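Side-chain contacts in glycerol dehydratase (Clostridium butyricum, PDB 1R9D), which probably dehydrates glycerol to 3-hydroxypropionaldehyde without coenzyme B12, by glycyl radical chemistry: residues F451-I456 with L618-E623; L459-G464 with D485-A490; V561-I566 with A654-R659; S661-A666 with P671-D676. All blocks are in the same frame, centred on the assembly; numbering follows the deposited sequence.

The four contacts lie on the same side of the chain's centre and pass a chain of packing from one to the next. Contacts 1 and 2 share helix 453-461, with centres about 13 Å apart. Contact 2 meets contact 3 where I461 CD1 packs on P656 CG at 3.4 Å, and contact 3 runs on into contact 4, again about 13 Å between centres, through R659 beside P664 and L665. L665 also closes back on contact 1, resting on N452 and A454. Contacts 2 and 4 are the farthest apart, about 22 Å between centres. A bound glycerol lies about 12 Å from the side chain of Y620 in contact 1.

Contact 1. Residues F451-I456 with L618-E623; sequences FNLARI and LVYCRE
L453 and Y620 bring the two backbones closest, with 7.9 Å between their CA atoms, where strand 449-452 hands over to helix 453-461 beside helix 607-624. Y620 carries its side of the contact and meets two partners with different parts of its side chain. Y620 CE1 lies over one face of the F451 ring, 3.7 Å from F451 CG and equally near F451 CD2. The two side chains slide past each other in opposite directions, and their ring planes are inclined at 37° with centroids 5.2 Å apart, an oblique aromatic pair. Nearer the backbone, L453 crosses Y620 at about a right angle, and a single methyl does the touching: L453 CD2 lies 3.7 Å from Y620 CB and approaches the ring obliquely at CG. Y620 reaches this pair because its CG stands opposite its own backbone N (chi1 169°), which swings the ring out toward the strand; its hydroxyl makes a weak hydrogen bond to P548 O.

Between the two apolar residues, N452 turns the other way and caps the new helix. Its OD1 accepts from R455 N at 3.1 Å, with the donor well above the carbonyl plane (66°), while ND2 is bonded to T652 OG1. M495, F498 and M502 of helix 484-516 also pack on F451. Helix 607-624 packing on a strand that runs parallel to 543-551 is consistent with the outer helical layer of the alpha/beta barrel of the pyruvate formate-lyase family.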
loop_
_atom_site.group_PDB
_atom_site.type_symbol
_atom_site.label_atom_id
_atom_site.label_comp_id
_atom_site.label_asym_id
_atom_site.label_seq_id
_atom_site.Cartn_x
_atom_site.Cartn_y
_atom_site.Cartn_z
ATOM N N PHE A 451 -0.048 21.990 20.170
ATOM C CA PHE A 451 -0.498 23.198 19.479
ATOM C C PHE A 451 -0.371 24.402 20.415
ATOM O O PHE A 451 -0.877 24.374 21.531
ATOM C CB PHE A 451 -1.959 22.997 19.067
ATOM C CG PHE A 451 -2.508 24.076 18.185
ATOM C CD1 PHE A 451 -2.504 23.930 16.801
ATOM C CD2 PHE A 451 -3.072 25.222 18.741
ATOM C CE1 PHE A 451 -3.060 24.906 15.978
ATOM C CE2 PHE A 451 -3.632 26.209 17.926
ATOM C CZ PHE A 451 -3.628 26.052 16.544
ATOM N N ASN A 452 0.306 25.449 19.952
ATOM C CA ASN A 452 0.525 26.652 20.760
ATOM C C ASN A 452 -0.646 27.630 20.674
ATOM O O ASN A 452 -0.754 28.400 19.723
ATOM C CB ASN A 452 1.810 27.356 20.306
ATOM C CG ASN A 452 2.240 28.456 21.257
ATOM O OD1 ASN A 452 1.409 29.081 21.921
ATOM N ND2 ASN A 452 3.546 28.710 21.320
ATOM N N LEU A 453 -1.517 27.598 21.678
ATOM C CA LEU A 453 -2.678 28.483 21.713
ATOM C C LEU A 453 -2.286 29.958 21.802
ATOM O O LEU A 453 -2.962 30.820 21.237
ATOM C CB LEU A 453 -3.570 28.125 22.898
ATOM C CG LEU A 453 -4.159 26.714 22.940
ATOM C CD1 LEU A 453 -4.793 26.494 24.310
ATOM C CD2 LEU A 453 -5.179 26.528 21.819
ATOM N N ALA A 454 -1.197 30.246 22.510
ATOM C CA ALA A 454 -0.738 31.626 22.667
ATOM C C ALA A 454 -0.340 32.265 21.335
ATOM O O ALA A 454 -0.535 33.464 21.128
ATOM C CB ALA A 454 0.432 31.678 23.651
ATOM N N ARG A 455 0.223 31.467 20.433
ATOM C CA ARG A 455 0.625 31.977 19.127
ATOM C C ARG A 455 -0.583 32.423 18.320
ATOM O O ARG A 455 -0.482 33.327 17.497
ATOM C CB ARG A 455 1.399 30.905 18.358
ATOM C CG ARG A 455 2.807 30.685 18.888
ATOM C CD ARG A 455 3.752 31.744 18.338
ATOM N NE ARG A 455 4.009 31.513 16.920
ATOM C CZ ARG A 455 4.491 32.424 16.081
ATOM N NH1 ARG A 455 4.774 33.642 16.513
ATOM N NH2 ARG A 455 4.688 32.113 14.806
ATOM N N ILE A 456 -1.730 31.783 18.545
ATOM C CA ILE A 456 -2.942 32.152 17.821
ATOM C C ILE A 456 -3.384 33.554 18.260
ATOM O O ILE A 456 -3.896 34.334 17.455
ATOM C CB ILE A 456 -4.080 31.121 18.069
ATOM C CG1 ILE A 456 -3.649 29.740 17.559
ATOM C CG2 ILE A 456 -5.358 31.558 17.356
ATOM C CD1 ILE A 456 -3.304 29.698 16.067
ATOM N N LEU A 618 -12.302 26.311 24.205
ATOM C CA LEU A 618 -13.360 25.681 23.426
ATOM C C LEU A 618 -13.235 25.945 21.937
ATOM O O LEU A 618 -13.634 25.112 21.127
ATOM C CB LEU A 618 -14.737 26.141 23.918
ATOM C CG LEU A 618 -15.294 25.337 25.097
ATOM C CD1 LEU A 618 -16.519 26.045 25.696
ATOM C CD2 LEU A 618 -15.663 23.934 24.614
ATOM N N VAL A 619 -12.698 27.104 21.564
ATOM C CA VAL A 619 -12.529 27.417 20.150
ATOM C C VAL A 619 -11.571 26.382 19.552
ATOM O O VAL A 619 -11.797 25.866 18.457
ATOM C CB VAL A 619 -11.960 28.834 19.955
ATOM C CG1 VAL A 619 -11.616 29.072 18.490
ATOM C CG2 VAL A 619 -12.994 29.862 20.429
ATOM N N TYR A 620 -10.500 26.083 20.282
ATOM C CA TYR A 620 -9.533 25.081 19.838
ATOM C C TYR A 620 -10.208 23.705 19.787
ATOM O O TYR A 620 -10.135 22.993 18.784
ATOM C CB TYR A 620 -8.358 25.024 20.815
ATOM C CG TYR A 620 -7.447 23.836 20.593
ATOM C CD1 TYR A 620 -6.580 23.792 19.499
ATOM C CD2 TYR A 620 -7.477 22.745 21.455
ATOM C CE1 TYR A 620 -5.765 22.689 19.269
ATOM C CE2 TYR A 620 -6.661 21.625 21.233
ATOM C CZ TYR A 620 -5.809 21.610 20.137
ATOM O OH TYR A 620 -4.990 20.522 19.911
ATOM N N CYS A 621 -10.876 23.341 20.874
ATOM C CA CYS A 621 -11.530 22.040 20.961
ATOM C C CYS A 621 -12.573 21.792 19.868
ATOM O O CYS A 621 -12.641 20.694 19.312
ATOM C CB CYS A 621 -12.155 21.860 22.350
ATOM S SG CYS A 621 -10.936 21.745 23.722
ATOM N N ARG A 622 -13.375 22.805 19.550
ATOM C CA ARG A 622 -14.399 22.654 18.516
ATOM C C ARG A 622 -13.790 22.446 17.133
ATOM O O ARG A 622 -14.372 21.756 16.294
ATOM C CB ARG A 622 -15.328 23.871 18.483
ATOM C CG ARG A 622 -16.133 24.083 19.754
ATOM C CD ARG A 622 -16.992 25.333 19.633
ATOM N NE ARG A 622 -17.629 25.703 20.894
ATOM C CZ ARG A 622 -17.466 26.882 21.487
ATOM N NH1 ARG A 622 -16.687 27.806 20.935
ATOM N NH2 ARG A 622 -18.086 27.140 22.632
ATOM N N GLU A 623 -12.631 23.046 16.886
ATOM C CA GLU A 623 -11.975 22.870 15.601
ATOM C C GLU A 623 -11.452 21.437 15.485
ATOM O O GLU A 623 -11.665 20.777 14.472
ATOM C CB GLU A 623 -10.806 23.850 15.430
ATOM C CG GLU A 623 -11.196 25.316 15.248
ATOM C CD GLU A 623 -12.192 25.541 14.124
ATOM O OE1 GLU A 623 -12.024 24.945 13.036
ATOM O OE2 GLU A 623 -13.141 26.331 14.323
#

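Contact 2. Residues L459-G464 with D485-A490; sequences LTINSG and DEFMKA
T460 puts its methyl into the angle between F487 and A490. T460 CG2 sits over one face of the F487 ring, 4.0 Å from its centroid and 22° off the normal, a CH-pi contact displaced toward the CE1 rim. The same methyl is 3.7 Å from A490 CB, one turn further along helix 484-516, and the two backbones run close here, with the CA atoms of T460 and A490 only 5.9 Å apart. I461 comes at the ring differently: its CG1 lies near the ring plane, at the edge, 4.0 Å from F487 CE1. One aromatic ring is thus met over a face and at its rim by two successive residues of a single helix turn.

The threonine torsion sorts its two branches. With chi1 at -59°, OG1 sits beside the backbone N and CG2 points across to the other helix; the hydroxyl is then turned back to its own helix, where it bonds to I456 O. F487 has its CG opposite its backbone N (chi1 -173°), which carries the ring over to T460.

Just beyond T460 and I461 the helix ends in a Schellman motif. G464 N bonds to L459 O at 2.7 Å and S463 N to T460 O at 3.3 Å, with S463 at positive phi as the C-prime residue; its OG is bonded to T475 O.

Further out, Y491 and Q494 continue the face of helix 484-516 against T460, L560 of helix 553-569 packs on F487, and I461 packs on K579 and L582 of helix 575-583.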
loop_
_atom_site.group_PDB
_atom_site.type_symbol
_atom_site.label_atom_id
_atom_site.label_comp_id
_atom_site.label_asym_id
_atom_site.label_seq_id
_atom_site.Cartn_x
_atom_site.Cartn_y
_atom_site.Cartn_z
ATOM N N LEU A 459 -1.044 35.967 16.511
ATOM C CA LEU A 459 -1.383 36.080 15.098
ATOM C C LEU A 459 -2.707 36.801 14.871
ATOM O O LEU A 459 -2.939 37.341 13.790
ATOM C CB LEU A 459 -1.420 34.695 14.447
ATOM C CG LEU A 459 -0.048 34.035 14.276
ATOM C CD1 LEU A 459 -0.232 32.609 13.776
ATOM C CD2 LEU A 459 0.803 34.845 13.297
ATOM N N THR A 460 -3.581 36.800 15.873
ATOM C CA THR A 460 -4.856 37.499 15.745
ATOM C C THR A 460 -4.554 38.995 15.796
ATOM O O THR A 460 -5.048 39.776 14.983
ATOM C CB THR A 460 -5.823 37.141 16.894
ATOM O OG1 THR A 460 -6.059 35.725 16.897
ATOM C CG2 THR A 460 -7.152 37.862 16.713
ATOM N N ILE A 461 -3.723 39.383 16.757
ATOM C CA ILE A 461 -3.342 40.778 16.911
ATOM C C ILE A 461 -2.553 41.270 15.698
ATOM O O ILE A 461 -2.670 42.434 15.313
ATOM C CB ILE A 461 -2.515 40.979 18.201
ATOM C CG1 ILE A 461 -3.439 40.837 19.414
ATOM C CG2 ILE A 461 -1.827 42.343 18.186
ATOM C CD1 ILE A 461 -2.743 40.982 20.749
ATOM N N ASN A 462 -1.765 40.386 15.090
ATOM C CA ASN A 462 -0.972 40.761 13.921
ATOM C C ASN A 462 -1.565 40.334 12.570
ATOM O O ASN A 462 -0.866 40.313 11.560
ATOM C CB ASN A 462 0.457 40.219 14.056
ATOM C CG ASN A 462 1.219 40.868 15.205
ATOM O OD1 ASN A 462 1.099 42.072 15.438
ATOM N ND2 ASN A 462 2.019 40.078 15.914
ATOM N N SER A 463 -2.854 40.005 12.557
ATOM C CA SER A 463 -3.549 39.605 11.332
ATOM C C SER A 463 -2.846 38.535 10.494
ATOM O O SER A 463 -2.746 38.667 9.273
ATOM C CB SER A 463 -3.807 40.829 10.445
ATOM O OG SER A 463 -4.695 41.737 11.067
ATOM N N GLY A 464 -2.362 37.482 11.147
ATOM C CA GLY A 464 -1.700 36.403 10.432
ATOM C C GLY A 464 -0.326 36.722 9.873
ATOM O O GLY A 464 0.246 35.911 9.141
ATOM N N ASP A 485 -16.102 41.258 19.805
ATOM C CA ASP A 485 -16.709 40.216 18.986
ATOM C C ASP A 485 -15.918 40.031 17.697
ATOM O O ASP A 485 -15.760 38.909 17.209
ATOM C CB ASP A 485 -18.155 40.580 18.647
ATOM C CG ASP A 485 -18.992 40.847 19.880
ATOM O OD1 ASP A 485 -18.692 41.822 20.611
ATOM O OD2 ASP A 485 -19.948 40.082 20.122
ATOM N N GLU A 486 -15.426 41.137 17.143
ATOM C CA GLU A 486 -14.639 41.088 15.914
ATOM C C GLU A 486 -13.308 40.410 16.203
ATOM O O GLU A 486 -12.732 39.747 15.339
ATOM C CB GLU A 486 -14.369 42.497 15.383
ATOM C CG GLU A 486 -15.601 43.266 14.934
ATOM C CD GLU A 486 -15.245 44.657 14.432
ATOM O OE1 GLU A 486 -14.614 45.418 15.197
ATOM O OE2 GLU A 486 -15.591 44.990 13.277
ATOM N N PHE A 487 -12.820 40.595 17.425
ATOM C CA PHE A 487 -11.559 39.999 17.839
ATOM C C PHE A 487 -11.702 38.481 17.926
ATOM O O PHE A 487 -10.878 37.741 17.395
ATOM C CB PHE A 487 -11.133 40.545 19.200
ATOM C CG PHE A 487 -9.767 40.097 19.621
ATOM C CD1 PHE A 487 -8.631 40.719 19.114
ATOM C CD2 PHE A 487 -9.611 39.027 20.494
ATOM C CE1 PHE A 487 -7.357 40.281 19.466
ATOM C CE2 PHE A 487 -8.338 38.579 20.854
ATOM C CZ PHE A 487 -7.209 39.209 20.337
ATOM N N MET A 488 -12.753 38.025 18.597
ATOM C CA MET A 488 -12.992 36.596 18.744
ATOM C C MET A 488 -13.223 35.914 17.399
ATOM O O MET A 488 -12.913 34.734 17.240
ATOM C CB MET A 488 -14.189 36.341 19.666
ATOM C CG MET A 488 -13.917 36.642 21.136
ATOM S SD MET A 488 -12.475 35.754 21.792
ATOM C CE MET A 488 -13.124 34.067 21.898
ATOM N N LYS A 489 -13.768 36.652 16.435
ATOM C CA LYS A 489 -14.011 36.087 15.110
ATOM C C LYS A 489 -12.692 35.868 14.385
ATOM O O LYS A 489 -12.514 34.866 13.688
ATOM C CB LYS A 489 -14.911 37.007 14.283
ATOM C CG LYS A 489 -16.327 37.072 14.800
ATOM C CD LYS A 489 -17.238 37.866 13.880
ATOM C CE LYS A 489 -18.665 37.872 14.410
ATOM N NZ LYS A 489 -19.570 38.697 13.559
ATOM N N ALA A 490 -11.768 36.811 14.552
ATOM C CA ALA A 490 -10.457 36.711 13.925
ATOM C C ALA A 490 -9.670 35.583 14.596
ATOM O O ALA A 490 -8.950 34.836 13.936
ATOM C CB ALA A 490 -9.709 38.031 14.063
#

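Contact 3. Residues V561-I566 with A654-R659; sequences VAVKKI and ATPDGR
Apolar packing joins helix 553-569 to the loop through P656. V563 and the proline ring lie side by side and point the same way, with V563 CG2 3.8 Å from P656 CB and 4.0 Å from P656 CG. With CG1 opposite the backbone N (chi1 168°), CG2 lies beside that N and is the branch that meets the proline. One residue earlier, A562 meets backbone instead: its CB lies 3.3 Å from P656 O, a close approach of methyl to carbonyl.

The loop presents P656 on a type I beta turn, T655 to G658, closed by G658 N to T655 O at 3.0 Å. An Asx turn overlaps it, with D657 as the aspartate.

Hydrogen bonds within the loop hold this shape. D657 OD1 is gripped from opposite faces of its carboxylate plane: T655 OG1 donates at 2.6 Å on the syn side, and R659 N at 3.1 Å from well above the plane, 60° out. T655 OG1 in turn accepts from R659 NH1 at 3.2 Å, slightly tilted from the guanidinium plane. That guanidinium also bonds to G653 O and T652 O, and G658 O takes a bond from Q593 NE2.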
loop_
_atom_site.group_PDB
_atom_site.type_symbol
_atom_site.label_atom_id
_atom_site.label_comp_id
_atom_site.label_asym_id
_atom_site.label_seq_id
_atom_site.Cartn_x
_atom_site.Cartn_y
_atom_site.Cartn_z
ATOM N N VAL A 561 -9.297 38.302 28.305
ATOM C CA VAL A 561 -9.999 39.213 29.200
ATOM C C VAL A 561 -9.316 40.577 29.249
ATOM O O VAL A 561 -9.976 41.603 29.446
ATOM C CB VAL A 561 -10.135 38.640 30.642
ATOM C CG1 VAL A 561 -8.829 38.790 31.412
ATOM C CG2 VAL A 561 -11.285 39.356 31.367
ATOM N N ALA A 562 -8.000 40.596 29.058
ATOM C CA ALA A 562 -7.265 41.856 29.072
ATOM C C ALA A 562 -7.646 42.677 27.842
ATOM O O ALA A 562 -7.880 43.883 27.936
ATOM C CB ALA A 562 -5.764 41.597 29.093
ATOM N N VAL A 563 -7.714 42.019 26.688
ATOM C CA VAL A 563 -8.078 42.695 25.449
ATOM C C VAL A 563 -9.499 43.249 25.553
ATOM O O VAL A 563 -9.750 44.412 25.232
ATOM C CB VAL A 563 -7.985 41.725 24.237
ATOM C CG1 VAL A 563 -8.631 42.342 23.008
ATOM C CG2 VAL A 563 -6.531 41.406 23.948
ATOM N N LYS A 564 -10.422 42.415 26.022
ATOM C CA LYS A 564 -11.816 42.812 26.165
ATOM C C LYS A 564 -12.036 43.976 27.131
ATOM O O LYS A 564 -12.785 44.904 26.825
ATOM C CB LYS A 564 -12.661 41.621 26.627
ATOM C CG LYS A 564 -14.125 41.970 26.866
ATOM C CD LYS A 564 -14.902 40.788 27.425
ATOM C CE LYS A 564 -16.315 41.195 27.817
ATOM N NZ LYS A 564 -16.321 42.158 28.965
ATOM N N LYS A 565 -11.386 43.920 28.290
ATOM C CA LYS A 565 -11.533 44.956 29.314
ATOM C C LYS A 565 -10.740 46.236 29.089
ATOM O O LYS A 565 -11.303 47.332 29.066
ATOM C CB LYS A 565 -11.147 44.405 30.688
ATOM C CG LYS A 565 -12.094 43.364 31.251
ATOM C CD LYS A 565 -11.636 42.925 32.639
ATOM C CE LYS A 565 -11.618 44.087 33.631
ATOM N NZ LYS A 565 -12.990 44.515 34.037
ATOM N N ILE A 566 -9.428 46.093 28.947
ATOM C CA ILE A 566 -8.546 47.238 28.769
ATOM C C ILE A 566 -8.705 47.966 27.440
ATOM O O ILE A 566 -8.599 49.189 27.385
ATOM C CB ILE A 566 -7.065 46.820 28.929
ATOM C CG1 ILE A 566 -6.863 46.108 30.271
ATOM C CG2 ILE A 566 -6.163 48.044 28.850
ATOM C CD1 ILE A 566 -7.256 46.935 31.479
ATOM N N ALA A 654 5.529 38.723 23.205
ATOM C CA ALA A 654 4.789 39.232 24.355
ATOM C C ALA A 654 3.292 39.063 24.105
ATOM O O ALA A 654 2.822 39.219 22.977
ATOM C CB ALA A 654 5.119 40.708 24.579
ATOM N N THR A 655 2.545 38.745 25.158
ATOM C CA THR A 655 1.105 38.560 25.031
ATOM C C THR A 655 0.319 39.558 25.893
ATOM O O THR A 655 0.852 40.120 26.852
ATOM C CB THR A 655 0.718 37.101 25.377
ATOM O OG1 THR A 655 1.425 36.675 26.551
ATOM C CG2 THR A 655 1.074 36.176 24.211
ATOM N N PRO A 656 -0.961 39.797 25.547
ATOM C CA PRO A 656 -1.873 40.721 26.240
ATOM C C PRO A 656 -2.067 40.529 27.741
ATOM O O PRO A 656 -2.588 41.418 28.412
ATOM C CB PRO A 656 -3.187 40.551 25.476
ATOM C CG PRO A 656 -2.736 40.203 24.099
ATOM C CD PRO A 656 -1.624 39.211 24.368
ATOM N N ASP A 657 -1.675 39.377 28.273
ATOM C CA ASP A 657 -1.825 39.137 29.706
ATOM C C ASP A 657 -0.686 39.792 30.489
ATOM O O ASP A 657 -0.672 39.760 31.720
ATOM C CB ASP A 657 -1.873 37.630 30.001
ATOM C CG ASP A 657 -0.660 36.880 29.467
ATOM O OD1 ASP A 657 0.116 37.476 28.690
ATOM O OD2 ASP A 657 -0.495 35.688 29.817
ATOM N N GLY A 658 0.265 40.378 29.766
ATOM C CA GLY A 658 1.391 41.041 30.405
ATOM C C GLY A 658 2.668 40.219 30.418
ATOM O O GLY A 658 3.698 40.660 30.940
ATOM N N ARG A 659 2.601 39.018 29.851
ATOM C CA ARG A 659 3.749 38.118 29.782
ATOM C C ARG A 659 4.742 38.624 28.732
ATOM O O ARG A 659 4.349 38.973 27.622
ATOM C CB ARG A 659 3.268 36.701 29.413
ATOM C CG ARG A 659 4.385 35.701 29.174
ATOM C CD ARG A 659 3.872 34.367 28.625
ATOM N NE ARG A 659 4.838 33.837 27.663
ATOM C CZ ARG A 659 5.022 34.338 26.446
ATOM N NH1 ARG A 659 4.292 35.370 26.034
ATOM N NH2 ARG A 659 5.966 33.840 25.656
#

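Contact 4. Residues S661-A666 with P671-D676; sequences SGQPLA and PSRGCD
Q663 OE1 and R673 NH1 are joined through one water, which donates to the amide oxygen at 2.6 Å from OE1 and accepts from the arginine at 3.2 Å from NH1. The two side chains stay 4.5 Å apart at their nearest atoms, OE1 and NH1, so the water carries the polar link between these exposed residues. The other terminal nitrogen of the arginine packs on the proline next to Q663: R673 NH2 lies 3.8 Å from P664 CG, and the proline and arginine side chains meet at a slant. That nitrogen also makes a salt bridge to D778 of helix 773-781, which itself touches P664.

The first torsion and one bend bring the guanidinium here. CG of R673 stands between its own backbone N and carbonyl carbon (chi1 62°), and the chain folds at chi3 (67°), turning it back along the loop toward P664.

At the other end the two segments come together at A666 and S672, whose CA atoms are 5.0 Å apart. The meeting is apolar against hydroxyl, with A666 CB 3.8 Å from S672 OG, and A554 of helix 553-569 packs on both. C675 N bonds to S672 O at 3.0 Å, closing the turn from S672 to C675.

The salt bridge to D778 probably offsets the charge of R673 and ties this surface loop to helix 773-781, while the water at NH1 adds a neutral link to Q663.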
loop_
_atom_site.group_PDB
_atom_site.type_symbol
_atom_site.label_atom_id
_atom_site.label_comp_id
_atom_site.label_asym_id
_atom_site.label_seq_id
_atom_site.Cartn_x
_atom_site.Cartn_y
_atom_site.Cartn_z
ATOM N N SER A 661 7.962 38.512 25.994
ATOM C CA SER A 661 8.410 37.622 24.933
ATOM C C SER A 661 9.434 36.596 25.410
ATOM O O SER A 661 10.318 36.905 26.214
ATOM C CB SER A 661 9.005 38.447 23.786
ATOM O OG SER A 661 9.487 37.619 22.741
ATOM N N GLY A 662 9.293 35.368 24.917
ATOM C CA GLY A 662 10.221 34.307 25.263
ATOM C C GLY A 662 10.005 33.599 26.585
ATOM O O GLY A 662 10.683 32.611 26.869
ATOM N N GLN A 663 9.071 34.087 27.396
ATOM C CA GLN A 663 8.795 33.472 28.693
ATOM C C GLN A 663 7.924 32.225 28.552
ATOM O O GLN A 663 7.160 32.099 27.601
ATOM C CB GLN A 663 8.114 34.485 29.620
ATOM C CG GLN A 663 9.030 35.633 30.022
ATOM C CD GLN A 663 10.207 35.151 30.840
ATOM O OE1 GLN A 663 10.038 34.673 31.961
ATOM N NE2 GLN A 663 11.407 35.264 30.281
ATOM N N PRO A 664 8.039 31.283 29.500
ATOM C CA PRO A 664 7.247 30.050 29.448
ATOM C C PRO A 664 5.748 30.305 29.436
ATOM O O PRO A 664 5.279 31.321 29.944
ATOM C CB PRO A 664 7.661 29.315 30.720
ATOM C CG PRO A 664 9.070 29.793 30.950
ATOM C CD PRO A 664 8.959 31.268 30.651
ATOM N N LEU A 665 5.003 29.380 28.842
ATOM C CA LEU A 665 3.552 29.473 28.832
ATOM C C LEU A 665 3.134 28.671 30.061
ATOM O O LEU A 665 3.969 28.016 30.689
ATOM C CB LEU A 665 2.971 28.820 27.575
ATOM C CG LEU A 665 3.339 29.423 26.221
ATOM C CD1 LEU A 665 2.627 28.646 25.113
ATOM C CD2 LEU A 665 2.936 30.888 26.186
ATOM N N ALA A 666 1.854 28.725 30.413
ATOM C CA ALA A 666 1.351 27.975 31.557
ATOM C C ALA A 666 1.279 26.489 31.201
ATOM O O ALA A 666 1.156 26.133 30.027
ATOM C CB ALA A 666 -0.033 28.484 31.950
ATOM N N PRO A 671 -3.291 27.583 36.466
ATOM C CA PRO A 671 -3.176 29.044 36.381
ATOM C C PRO A 671 -1.714 29.423 36.121
ATOM O O PRO A 671 -0.809 28.647 36.442
ATOM C CB PRO A 671 -3.643 29.505 37.761
ATOM C CG PRO A 671 -4.652 28.461 38.140
ATOM C CD PRO A 671 -3.963 27.176 37.712
ATOM N N SER A 672 -1.482 30.596 35.536
ATOM C CA SER A 672 -0.117 31.055 35.266
ATOM C C SER A 672 0.600 31.319 36.586
ATOM O O SER A 672 -0.035 31.620 37.590
ATOM C CB SER A 672 -0.127 32.341 34.431
ATOM O OG SER A 672 -0.605 32.105 33.119
ATOM N N ARG A 673 1.924 31.222 36.572
ATOM C CA ARG A 673 2.718 31.427 37.781
ATOM C C ARG A 673 2.407 32.734 38.501
ATOM O O ARG A 673 2.333 33.792 37.878
ATOM C CB ARG A 673 4.214 31.387 37.447
ATOM C CG ARG A 673 4.659 32.472 36.489
ATOM C CD ARG A 673 6.172 32.496 36.343
ATOM N NE ARG A 673 6.688 31.301 35.677
ATOM C CZ ARG A 673 7.947 31.164 35.275
ATOM N NH1 ARG A 673 8.817 32.145 35.476
ATOM N NH2 ARG A 673 8.331 30.054 34.658
ATOM N N GLY A 674 2.227 32.633 39.816
ATOM C CA GLY A 674 1.947 33.792 40.649
ATOM C C GLY A 674 0.614 34.485 40.435
ATOM O O GLY A 674 0.326 35.487 41.095
ATOM N N CYS A 675 -0.208 33.962 39.529
ATOM C CA CYS A 675 -1.503 34.572 39.249
ATOM C C CYS A 675 -2.611 34.126 40.188
ATOM O O CYS A 675 -3.567 34.868 40.418
ATOM C CB CYS A 675 -1.909 34.302 37.802
ATOM S SG CYS A 675 -0.953 35.274 36.622
ATOM N N ASP A 676 -2.485 32.913 40.720
ATOM C CA ASP A 676 -3.476 32.384 41.645
ATOM C C ASP A 676 -3.083 32.772 43.069
ATOM O O ASP A 676 -2.319 32.076 43.737
ATOM C CB ASP A 676 -3.614 30.855 41.478
ATOM C CG ASP A 676 -2.272 30.136 41.340
ATOM O OD1 ASP A 676 -1.283 30.747 40.876
ATOM O OD2 ASP A 676 -2.218 28.931 41.672
HETATM O O HOH W 1 11.178 32.948 33.530
#